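Long-range contacts in probable branched-chain amino acid ABC transporter, amino acid binding protein (Thermus thermophilus, PDB 3LKB), which binds valine and probably delivers branched-chain amino acids to an ABC transporter for uptake: residues 7-15 / 74-82; 95-106 / 115-126. The protein carries 2 engineered substitutions. All blocks are in the same frame, centred on the assembly; numbering follows the deposited sequence.

Contact 1. Residues 7-15 / 74-82; sequences QVTLFWSGA and FKIPVFLSY. With VAL (valine), chain C.
F11 and F79 meet at the apolar centre of this parallel strand pairing, their rings running alongside each other. The planes are 23° apart but so offset that the rings scarcely overlap; F11 CE2 and F79 CE1 touch at 3.4 Å. I76 completes this group, with CG2 against F11 CB and CD1 near F11 CD2. On the side of the sheet where L10 and W12 lie, L80 CD1 packs on L10 CG, while the CB of L80 sits in plane at the edge of the W12 indole. W12 carries its indole on a CG anti to the backbone N (chi1 175°), which sends it alongside Y82; the two form an offset edge-to-face pair with centroids 5.7 Å apart, the indole giving the edge and the phenol the face. Y82 belongs to the valine pocket: A15 CB touches Y82 CE2 at 3.5 Å, the backbone of A15 covers one face of the Y82 ring, and the carboxylate carbon of the bound valine stands 3.9 Å above the other.

Direct backbone bonding is brief. L80 N donates to F11 O at 3.1 Å, and S13 N reaches L80 O in a weak bond of 3.4 Å. Beyond this single bridge, water bonds the two backbones: one molecule joins T9 O, F11 N and V78 O, and a second accepts from Y82 N and donates to S13 O. At the far end F74 CB lies against T9, whose hydroxyl bonds to N50.

Strand 47-55 pairs with the other edge of strand 7-14, helix 21-41 covers L10, W12, L80 and Y82, and strand 101-103 flanks strand 79-81, a layering consistent with the α/β lobe of a periplasmic binding protein.

Contact 2. Residues 95-106 / 115-126; sequences QELRIPTIPASM and NNDYIFLPTTSY. With VAL (valine), chain C.
T101 and I119 form a single parallel bridge at the edge of strand 101-103, in the α/β lobe of a periplasmic binding protein. Backbone bonds set the register: T101 N donates to Y118 O at 2.8 Å, and F120 N returns a nearly straight bond to T101 O, also 2.8 Å.

Polar side chains clamp the end of helix 84-97, which closes in a Schellman motif at R98. The Q95 chain bends at chi2 (70°) and turns its amide to D117: OE1 takes D117 N on an in-plane lone pair at 3.1 Å, and NE2 meets D117 OD2 from above the carboxylate plane at 2.9 Å. A water binds the same OE1 together with N115 O and Y118 N. R98 NH1 donates to Y118 OH at 3.0 Å, with the guanidinium and ring planes 87° apart.

R98 CA stands 3.6 Å from the centroid of the Y118 ring, a CH-pi contact almost directly over its face. Replacing Y118 with an alanine would probably leave R98 NH1 without its hydroxyl acceptor and open a gap under the helix-ending turn. Y126 lines the valine pocket with A104 and S105; M106 CB lies over its face, while the M106 sulfur makes an oblique Met-aromatic contact.

Among apolar contacts, I102 CG2 presses on P122 CG at 3.4 Å, and P103 CG touches both I119 CG2 and L121 CD1.

S125 N-caps helix 126-140, its OG bonded to E128 N; just beyond it, Y126 N donates to M106 O at 2.8 Å, tilted 31° from the carbonyl plane.

Contacts 1 and 2 follow each other along the chain and across one sheet, their centres about 13 Å apart. Helix 84-97 connects them, and strand 79-81 of contact 1 lies beside strand 101-103 of contact 2 through probable hydrogen bonds from I102 N to F79 O (2.8 Å) and from A104 N to S81 O (3.0 Å). The C-terminal ends of both strands lead to the valine pocket. There Y82 O packs on S105 CB at 3.2 Å; the ligand's C lies 3.5 Å from Y82 O, and its CG2 lies 3.3 Å from S105 CB. T84 bonds to the S105 hydroxyl and Y232 to A104 O, both also pocket residues.

Contact 1. Residues 7-15 / 74-82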
loop_
_atom_site.group_PDB
_atom_site.type_symbol
_atom_site.label_atom_id
_atom_site.label_comp_id
_atom_site.label_asym_id
_atom_site.label_seq_id
_atom_site.Cartn_x
_atom_site.Cartn_y
_atom_site.Cartn_z
ATOM N N GLN A 7 8.800 28.337 -8.664
ATOM C CA GLN A 7 8.254 27.024 -8.386
ATOM C C GLN A 7 8.716 26.004 -9.449
ATOM O O GLN A 7 8.625 26.263 -10.680
ATOM C CB GLN A 7 6.733 27.088 -8.308
ATOM C CG GLN A 7 6.139 25.770 -7.845
ATOM C CD GLN A 7 4.648 25.844 -7.606
ATOM O OE1 GLN A 7 4.181 25.503 -6.505
ATOM N NE2 GLN A 7 3.881 26.268 -8.631
ATOM N N VAL A 8 9.220 24.870 -8.955
ATOM C CA VAL A 8 9.581 23.745 -9.796
ATOM C C VAL A 8 8.933 22.402 -9.320
ATOM O O VAL A 8 9.038 21.996 -8.139
ATOM C CB VAL A 8 11.124 23.597 -9.944
ATOM C CG1 VAL A 8 11.482 22.238 -10.570
ATOM C CG2 VAL A 8 11.715 24.755 -10.763
ATOM N N THR A 9 8.264 21.736 -10.259
ATOM C CA THR A 9 7.591 20.503 -9.976
ATOM C C THR A 9 8.432 19.260 -10.173
ATOM O O THR A 9 9.062 19.023 -11.227
ATOM C CB THR A 9 6.297 20.390 -10.705
ATOM O OG1 THR A 9 5.424 21.426 -10.209
ATOM C CG2 THR A 9 5.662 19.006 -10.398
ATOM N N LEU A 10 8.452 18.485 -9.100
ATOM C CA LEU A 10 9.139 17.229 -9.074
ATOM C C LEU A 10 8.012 16.207 -9.083
ATOM O O LEU A 10 7.243 16.138 -8.143
ATOM C CB LEU A 10 9.969 17.146 -7.806
ATOM C CG LEU A 10 11.161 16.201 -7.953
ATOM C CD1 LEU A 10 11.932 16.600 -9.190
ATOM C CD2 LEU A 10 12.036 16.282 -6.746
ATOM N N PHE A 11 7.885 15.463 -10.178
ATOM C CA PHE A 11 6.741 14.604 -10.368
ATOM C C PHE A 11 7.154 13.130 -10.493
ATOM O O PHE A 11 8.024 12.768 -11.271
ATOM C CB PHE A 11 5.900 15.116 -11.552
ATOM C CG PHE A 11 5.003 14.077 -12.197
ATOM C CD1 PHE A 11 3.700 13.860 -11.731
ATOM C CD2 PHE A 11 5.446 13.340 -13.287
ATOM C CE1 PHE A 11 2.857 12.932 -12.351
ATOM C CE2 PHE A 11 4.628 12.429 -13.909
ATOM C CZ PHE A 11 3.310 12.221 -13.427
ATOM N N TRP A 12 6.546 12.278 -9.683
ATOM C CA TRP A 12 6.745 10.837 -9.793
ATOM C C TRP A 12 5.387 10.224 -9.950
ATOM O O TRP A 12 4.400 10.694 -9.343
ATOM C CB TRP A 12 7.397 10.321 -8.523
ATOM C CG TRP A 12 7.556 8.830 -8.431
ATOM C CD1 TRP A 12 8.561 8.109 -8.945
ATOM C CD2 TRP A 12 6.660 7.883 -7.788
ATOM N NE1 TRP A 12 8.383 6.769 -8.664
ATOM C CE2 TRP A 12 7.229 6.600 -7.957
ATOM C CE3 TRP A 12 5.430 8.000 -7.129
ATOM C CZ2 TRP A 12 6.650 5.444 -7.455
ATOM C CZ3 TRP A 12 4.831 6.843 -6.632
ATOM C CH2 TRP A 12 5.459 5.576 -6.787
ATOM N N SER A 13 5.308 9.215 -10.802
ATOM C CA SER A 13 4.066 8.430 -10.944
ATOM C C SER A 13 4.439 6.965 -10.840
ATOM O O SER A 13 5.289 6.504 -11.576
ATOM C CB SER A 13 3.386 8.718 -12.296
ATOM O OG SER A 13 2.443 7.719 -12.636
ATOM N N GLY A 14 3.824 6.236 -9.915
ATOM C CA GLY A 14 4.133 4.823 -9.698
ATOM C C GLY A 14 3.122 4.200 -8.758
ATOM O O GLY A 14 2.088 4.811 -8.426
ATOM N N ALA A 15 3.387 2.950 -8.387
ATOM C CA ALA A 15 2.473 2.093 -7.666
ATOM C C ALA A 15 2.659 2.187 -6.143
ATOM O O ALA A 15 3.361 1.335 -5.557
ATOM C CB ALA A 15 2.687 0.655 -8.102
ATOM N N PHE A 74 2.176 21.237 -15.189
ATOM C CA PHE A 74 3.294 21.484 -14.285
ATOM C C PHE A 74 4.644 21.802 -14.967
ATOM O O PHE A 74 5.612 22.083 -14.269
ATOM C CB PHE A 74 3.434 20.358 -13.244
ATOM C CG PHE A 74 2.226 20.180 -12.389
ATOM C CD1 PHE A 74 1.887 21.113 -11.441
ATOM C CD2 PHE A 74 1.404 19.072 -12.545
ATOM C CE1 PHE A 74 0.745 20.962 -10.672
ATOM C CE2 PHE A 74 0.261 18.912 -11.761
ATOM C CZ PHE A 74 -0.060 19.854 -10.832
ATOM N N LYS A 75 4.701 21.746 -16.308
ATOM C CA LYS A 75 5.922 22.121 -17.069
ATOM C C LYS A 75 7.167 21.404 -16.582
ATOM O O LYS A 75 8.246 22.015 -16.509
ATOM C CB LYS A 75 6.212 23.634 -16.980
ATOM C CG LYS A 75 5.033 24.561 -17.144
ATOM C CD LYS A 75 4.462 24.533 -18.539
ATOM C CE LYS A 75 3.021 25.015 -18.497
ATOM N NZ LYS A 75 2.455 25.079 -19.865
ATOM N N ILE A 76 7.039 20.130 -16.236
ATOM C CA ILE A 76 8.170 19.399 -15.661
ATOM C C ILE A 76 9.417 19.391 -16.549
ATOM O O ILE A 76 9.331 19.111 -17.730
ATOM C CB ILE A 76 7.804 17.924 -15.226
ATOM C CG1 ILE A 76 7.298 17.069 -16.404
ATOM C CG2 ILE A 76 6.762 17.925 -14.105
ATOM C CD1 ILE A 76 7.228 15.599 -16.086
ATOM N N PRO A 77 10.583 19.674 -15.962
ATOM C CA PRO A 77 11.866 19.550 -16.625
ATOM C C PRO A 77 12.509 18.147 -16.543
ATOM O O PRO A 77 13.521 17.896 -17.227
ATOM C CB PRO A 77 12.728 20.585 -15.867
ATOM C CG PRO A 77 12.163 20.544 -14.466
ATOM C CD PRO A 77 10.702 20.319 -14.641
ATOM N N VAL A 78 11.921 17.271 -15.716
ATOM C CA VAL A 78 12.339 15.854 -15.475
ATOM C C VAL A 78 11.092 15.045 -15.106
ATOM O O VAL A 78 10.148 15.611 -14.571
ATOM C CB VAL A 78 13.252 15.663 -14.210
ATOM C CG1 VAL A 78 14.083 14.320 -14.301
ATOM C CG2 VAL A 78 14.158 16.812 -14.004
ATOM N N PHE A 79 11.148 13.729 -15.317
ATOM C CA PHE A 79 10.064 12.787 -15.042
ATOM C C PHE A 79 10.731 11.679 -14.251
ATOM O O PHE A 79 11.670 11.053 -14.750
ATOM C CB PHE A 79 9.574 12.220 -16.373
ATOM C CG PHE A 79 8.516 11.116 -16.274
ATOM C CD1 PHE A 79 7.696 10.960 -15.147
ATOM C CD2 PHE A 79 8.312 10.262 -17.362
ATOM C CE1 PHE A 79 6.699 9.965 -15.087
ATOM C CE2 PHE A 79 7.322 9.271 -17.335
ATOM C CZ PHE A 79 6.510 9.110 -16.160
ATOM N N LEU A 80 10.292 11.495 -13.008
ATOM C CA LEU A 80 10.631 10.348 -12.177
ATOM C C LEU A 80 9.553 9.289 -12.443
ATOM O O LEU A 80 8.362 9.515 -12.168
ATOM C CB LEU A 80 10.656 10.751 -10.698
ATOM C CG LEU A 80 11.721 11.780 -10.303
ATOM C CD1 LEU A 80 11.616 12.243 -8.883
ATOM C CD2 LEU A 80 13.068 11.212 -10.512
ATOM N N SER A 81 9.940 8.177 -13.070
ATOM C CA SER A 81 8.936 7.205 -13.476
ATOM C C SER A 81 9.148 5.902 -12.748
ATOM O O SER A 81 10.059 5.781 -11.914
ATOM C CB SER A 81 8.987 6.948 -14.986
ATOM O OG SER A 81 10.203 6.369 -15.339
ATOM N N TYR A 82 8.316 4.921 -13.093
ATOM C CA TYR A 82 8.250 3.692 -12.315
ATOM C C TYR A 82 8.246 2.435 -13.159
ATOM O O TYR A 82 9.327 1.886 -13.387
ATOM C CB TYR A 82 7.055 3.739 -11.397
ATOM C CG TYR A 82 6.964 2.581 -10.442
ATOM C CD1 TYR A 82 7.887 2.451 -9.413
ATOM C CD2 TYR A 82 5.929 1.635 -10.548
ATOM C CE1 TYR A 82 7.818 1.414 -8.510
ATOM C CE2 TYR A 82 5.853 0.572 -9.652
ATOM C CZ TYR A 82 6.813 0.477 -8.632
ATOM O OH TYR A 82 6.764 -0.533 -7.695
HETATM N N VAL C . 8.552 -3.087 -10.328
HETATM C CA VAL C . 9.491 -2.423 -11.312
HETATM C C VAL C . 9.469 -0.934 -11.278
HETATM O O VAL C . 10.303 -0.436 -10.555
HETATM C CB VAL C . 9.217 -2.786 -12.754
HETATM C CG1 VAL C . 7.943 -2.273 -13.221
HETATM C CG2 VAL C . 10.239 -2.237 -13.535
HETATM O O HOH W 1 9.474 16.263 -12.203
HETATM O O HOH W 2 5.762 5.626 -14.137
#

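Contact 2. Residues 95-106 / 115-126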
loop_
_atom_site.group_PDB
_atom_site.type_symbol
_atom_site.label_atom_id
_atom_site.label_comp_id
_atom_site.label_asym_id
_atom_site.label_seq_id
_atom_site.Cartn_x
_atom_site.Cartn_y
_atom_site.Cartn_z
ATOM N N GLN A 95 11.003 10.827 -25.808
ATOM C CA GLN A 95 11.856 11.218 -26.911
ATOM C C GLN A 95 11.324 12.468 -27.633
ATOM O O GLN A 95 12.093 13.421 -27.864
ATOM C CB GLN A 95 12.006 10.030 -27.886
ATOM C CG GLN A 95 12.996 10.248 -29.054
ATOM C CD GLN A 95 14.453 10.281 -28.597
ATOM O OE1 GLN A 95 14.826 9.670 -27.563
ATOM N NE2 GLN A 95 15.292 11.014 -29.354
ATOM N N GLU A 96 10.035 12.483 -27.986
ATOM C CA GLU A 96 9.476 13.623 -28.779
ATOM C C GLU A 96 9.568 14.910 -28.004
ATOM O O GLU A 96 10.027 15.904 -28.503
ATOM C CB GLU A 96 8.012 13.379 -29.198
ATOM C CG GLU A 96 7.286 14.624 -29.816
ATOM C CD GLU A 96 5.799 14.377 -30.140
ATOM O OE1 GLU A 96 5.448 13.279 -30.656
ATOM O OE2 GLU A 96 4.968 15.292 -29.861
ATOM N N LEU A 97 9.194 14.878 -26.741
ATOM C CA LEU A 97 9.278 16.106 -25.988
ATOM C C LEU A 97 10.580 16.323 -25.232
ATOM O O LEU A 97 10.695 17.287 -24.492
ATOM C CB LEU A 97 8.035 16.276 -25.096
ATOM C CG LEU A 97 7.650 15.152 -24.174
ATOM C CD1 LEU A 97 8.449 15.362 -22.934
ATOM C CD2 LEU A 97 6.160 15.194 -23.853
ATOM N N ARG A 98 11.556 15.433 -25.430
ATOM C CA ARG A 98 12.884 15.605 -24.854
ATOM C C ARG A 98 12.898 15.850 -23.333
ATOM O O ARG A 98 13.610 16.717 -22.852
ATOM C CB ARG A 98 13.615 16.778 -25.533
ATOM C CG ARG A 98 13.613 16.767 -27.044
ATOM C CD ARG A 98 14.302 17.989 -27.588
ATOM N NE ARG A 98 14.190 18.082 -29.044
ATOM C CZ ARG A 98 15.065 17.567 -29.925
ATOM N NH1 ARG A 98 16.140 16.881 -29.529
ATOM N NH2 ARG A 98 14.864 17.726 -31.231
ATOM N N ILE A 99 12.099 15.136 -22.554
ATOM C CA ILE A 99 12.313 15.291 -21.112
ATOM C C ILE A 99 13.062 14.147 -20.441
ATOM O O ILE A 99 12.608 13.003 -20.473
ATOM C CB ILE A 99 11.056 15.726 -20.296
ATOM C CG1 ILE A 99 10.264 14.547 -19.816
ATOM C CG2 ILE A 99 10.153 16.814 -21.030
ATOM C CD1 ILE A 99 9.719 14.888 -18.444
ATOM N N PRO A 100 14.213 14.460 -19.822
ATOM C CA PRO A 100 15.000 13.460 -19.062
ATOM C C PRO A 100 14.143 12.703 -18.089
ATOM O O PRO A 100 13.365 13.309 -17.373
ATOM C CB PRO A 100 16.000 14.308 -18.281
ATOM C CG PRO A 100 16.143 15.550 -19.081
ATOM C CD PRO A 100 14.758 15.820 -19.659
ATOM N N THR A 101 14.317 11.396 -18.034
ATOM C CA THR A 101 13.416 10.521 -17.305
ATOM C C THR A 101 14.241 9.567 -16.536
ATOM O O THR A 101 15.091 8.871 -17.129
ATOM C CB THR A 101 12.544 9.741 -18.291
ATOM O OG1 THR A 101 11.649 10.671 -18.883
ATOM C CG2 THR A 101 11.724 8.649 -17.626
ATOM N N ILE A 102 14.028 9.536 -15.227
ATOM C CA ILE A 102 14.790 8.646 -14.376
ATOM C C ILE A 102 13.830 7.607 -13.818
ATOM O O ILE A 102 13.022 7.937 -12.945
ATOM C CB ILE A 102 15.428 9.427 -13.218
ATOM C CG1 ILE A 102 16.261 10.569 -13.798
ATOM C CG2 ILE A 102 16.203 8.479 -12.293
ATOM C CD1 ILE A 102 16.719 11.635 -12.755
ATOM N N PRO A 103 13.881 6.362 -14.335
ATOM C CA PRO A 103 12.968 5.293 -13.924
ATOM C C PRO A 103 13.420 4.465 -12.700
ATOM O O PRO A 103 14.607 4.254 -12.489
ATOM C CB PRO A 103 12.932 4.381 -15.158
ATOM C CG PRO A 103 13.850 4.958 -16.164
ATOM C CD PRO A 103 14.721 5.923 -15.461
ATOM N N ALA A 104 12.448 4.019 -11.910
ATOM C CA ALA A 104 12.639 2.926 -10.958
ATOM C C ALA A 104 12.864 1.596 -11.672
ATOM O O ALA A 104 13.489 0.727 -11.136
ATOM C CB ALA A 104 11.427 2.806 -10.047
ATOM N N SER A 105 12.266 1.432 -12.845
ATOM C CA SER A 105 12.482 0.264 -13.646
ATOM C C SER A 105 13.960 0.237 -14.035
ATOM O O SER A 105 14.514 1.255 -14.469
ATOM C CB SER A 105 11.692 0.377 -14.955
ATOM O OG SER A 105 12.141 -0.602 -15.880
ATOM N N MET A 106 14.573 -0.932 -13.945
ATOM C CA MET A 106 15.955 -1.059 -14.357
ATOM C C MET A 106 16.053 -1.921 -15.638
ATOM O O MET A 106 16.967 -2.746 -15.833
ATOM C CB MET A 106 16.722 -1.619 -13.166
ATOM C CG MET A 106 16.289 -0.947 -11.764
ATOM S SD MET A 106 16.930 -1.902 -10.413
ATOM C CE MET A 106 16.774 -0.664 -9.146
ATOM N N ASN A 115 14.501 5.888 -29.431
ATOM C CA ASN A 115 13.792 6.708 -28.443
ATOM C C ASN A 115 14.414 6.644 -27.045
ATOM O O ASN A 115 13.719 6.667 -26.038
ATOM C CB ASN A 115 12.282 6.358 -28.405
ATOM C CG ASN A 115 11.578 6.596 -29.744
ATOM O OD1 ASN A 115 11.882 7.557 -30.447
ATOM N ND2 ASN A 115 10.622 5.715 -30.094
ATOM N N ASN A 116 15.735 6.577 -27.020
ATOM C CA ASN A 116 16.513 6.369 -25.806
ATOM C C ASN A 116 17.419 7.550 -25.386
ATOM O O ASN A 116 18.150 7.444 -24.403
ATOM C CB ASN A 116 17.370 5.102 -25.968
ATOM C CG ASN A 116 18.449 5.239 -27.066
ATOM O OD1 ASN A 116 19.577 4.778 -26.892
ATOM N ND2 ASN A 116 18.094 5.838 -28.199
ATOM N N ASP A 117 17.358 8.683 -26.087
ATOM C CA ASP A 117 18.284 9.759 -25.765
ATOM C C ASP A 117 18.070 10.400 -24.374
ATOM O O ASP A 117 19.027 10.939 -23.779
ATOM C CB ASP A 117 18.255 10.826 -26.847
ATOM C CG ASP A 117 18.723 10.321 -28.225
ATOM O OD1 ASP A 117 19.627 9.427 -28.321
ATOM O OD2 ASP A 117 18.170 10.862 -29.230
ATOM N N TYR A 118 16.844 10.304 -23.849
ATOM C CA TYR A 118 16.472 11.006 -22.594
ATOM C C TYR A 118 16.171 10.155 -21.361
ATOM O O TYR A 118 15.642 10.664 -20.383
ATOM C CB TYR A 118 15.285 11.935 -22.844
ATOM C CG TYR A 118 15.627 12.920 -23.911
ATOM C CD1 TYR A 118 15.217 12.705 -25.232
ATOM C CD2 TYR A 118 16.457 14.010 -23.631
ATOM C CE1 TYR A 118 15.570 13.572 -26.220
ATOM C CE2 TYR A 118 16.843 14.887 -24.602
ATOM C CZ TYR A 118 16.379 14.668 -25.908
ATOM O OH TYR A 118 16.699 15.553 -26.906
ATOM N N ILE A 119 16.520 8.871 -21.385
ATOM C CA ILE A 119 16.176 7.999 -20.268
ATOM C C ILE A 119 17.427 7.608 -19.536
ATOM O O ILE A 119 18.379 7.131 -20.164
ATOM C CB ILE A 119 15.482 6.769 -20.810
ATOM C CG1 ILE A 119 14.184 7.230 -21.521
ATOM C CG2 ILE A 119 15.288 5.714 -19.687
ATOM C CD1 ILE A 119 13.482 6.140 -22.286
ATOM N N PHE A 120 17.465 7.819 -18.221
ATOM C CA PHE A 120 18.686 7.522 -17.474
ATOM C C PHE A 120 18.421 6.605 -16.318
ATOM O O PHE A 120 17.664 6.940 -15.437
ATOM C CB PHE A 120 19.371 8.804 -16.982
ATOM C CG PHE A 120 19.812 9.693 -18.084
ATOM C CD1 PHE A 120 18.935 10.627 -18.638
ATOM C CD2 PHE A 120 21.084 9.573 -18.605
ATOM C CE1 PHE A 120 19.339 11.411 -19.719
ATOM C CE2 PHE A 120 21.519 10.377 -19.652
ATOM C CZ PHE A 120 20.645 11.300 -20.213
ATOM N N LEU A 121 19.068 5.434 -16.350
ATOM C CA LEU A 121 18.957 4.409 -15.332
ATOM C C LEU A 121 19.880 4.767 -14.171
ATOM O O LEU A 121 21.070 4.996 -14.393
ATOM C CB LEU A 121 19.374 3.078 -15.947
ATOM C CG LEU A 121 18.247 2.165 -16.400
ATOM C CD1 LEU A 121 17.054 2.930 -16.903
ATOM C CD2 LEU A 121 18.685 1.140 -17.411
ATOM N N PRO A 122 19.336 4.863 -12.940
ATOM C CA PRO A 122 20.184 5.210 -11.809
ATOM C C PRO A 122 21.147 4.086 -11.490
ATOM O O PRO A 122 22.248 4.371 -11.065
ATOM C CB PRO A 122 19.188 5.393 -10.651
ATOM C CG PRO A 122 17.935 5.685 -11.256
ATOM C CD PRO A 122 17.915 4.862 -12.548
ATOM N N THR A 123 20.750 2.826 -11.727
ATOM C CA THR A 123 21.639 1.685 -11.407
ATOM C C THR A 123 21.691 0.592 -12.461
ATOM O O THR A 123 21.050 0.673 -13.493
ATOM C CB THR A 123 21.299 1.005 -10.045
ATOM O OG1 THR A 123 20.155 0.140 -10.184
ATOM C CG2 THR A 123 21.080 2.012 -8.923
ATOM N N THR A 124 22.428 -0.469 -12.169
ATOM C CA THR A 124 22.479 -1.626 -13.062
ATOM C C THR A 124 21.105 -2.148 -13.483
ATOM O O THR A 124 20.100 -1.921 -12.805
ATOM C CB THR A 124 23.253 -2.792 -12.430
ATOM O OG1 THR A 124 22.610 -3.195 -11.194
ATOM C CG2 THR A 124 24.722 -2.380 -12.209
ATOM N N SER A 125 21.068 -2.856 -14.608
ATOM C CA SER A 125 19.810 -3.282 -15.198
ATOM C C SER A 125 19.425 -4.638 -14.598
ATOM O O SER A 125 20.282 -5.302 -13.987
ATOM C CB SER A 125 19.966 -3.375 -16.711
ATOM O OG SER A 125 20.854 -4.426 -17.082
ATOM N N TYR A 126 18.164 -5.035 -14.785
ATOM C CA TYR A 126 17.695 -6.368 -14.401
ATOM C C TYR A 126 18.542 -7.440 -15.066
ATOM O O TYR A 126 18.919 -8.420 -14.421
ATOM C CB TYR A 126 16.211 -6.612 -14.798
ATOM C CG TYR A 126 15.225 -5.623 -14.202
ATOM C CD1 TYR A 126 15.282 -5.321 -12.858
ATOM C CD2 TYR A 126 14.230 -4.983 -14.993
ATOM C CE1 TYR A 126 14.425 -4.467 -12.300
ATOM C CE2 TYR A 126 13.361 -4.093 -14.424
ATOM C CZ TYR A 126 13.483 -3.851 -13.065
ATOM O OH TYR A 126 12.704 -3.002 -12.376
HETATM N N VAL C . 8.552 -3.087 -10.328
HETATM C CA VAL C . 9.491 -2.423 -11.312
HETATM C C VAL C . 9.469 -0.934 -11.278
HETATM O O VAL C . 10.303 -0.436 -10.555
HETATM C CB VAL C . 9.217 -2.786 -12.754
HETATM C CG1 VAL C . 7.943 -2.273 -13.221
HETATM C CG2 VAL C . 10.239 -2.237 -13.535
HETATM O O HOH W 3 14.253 9.210 -24.805
#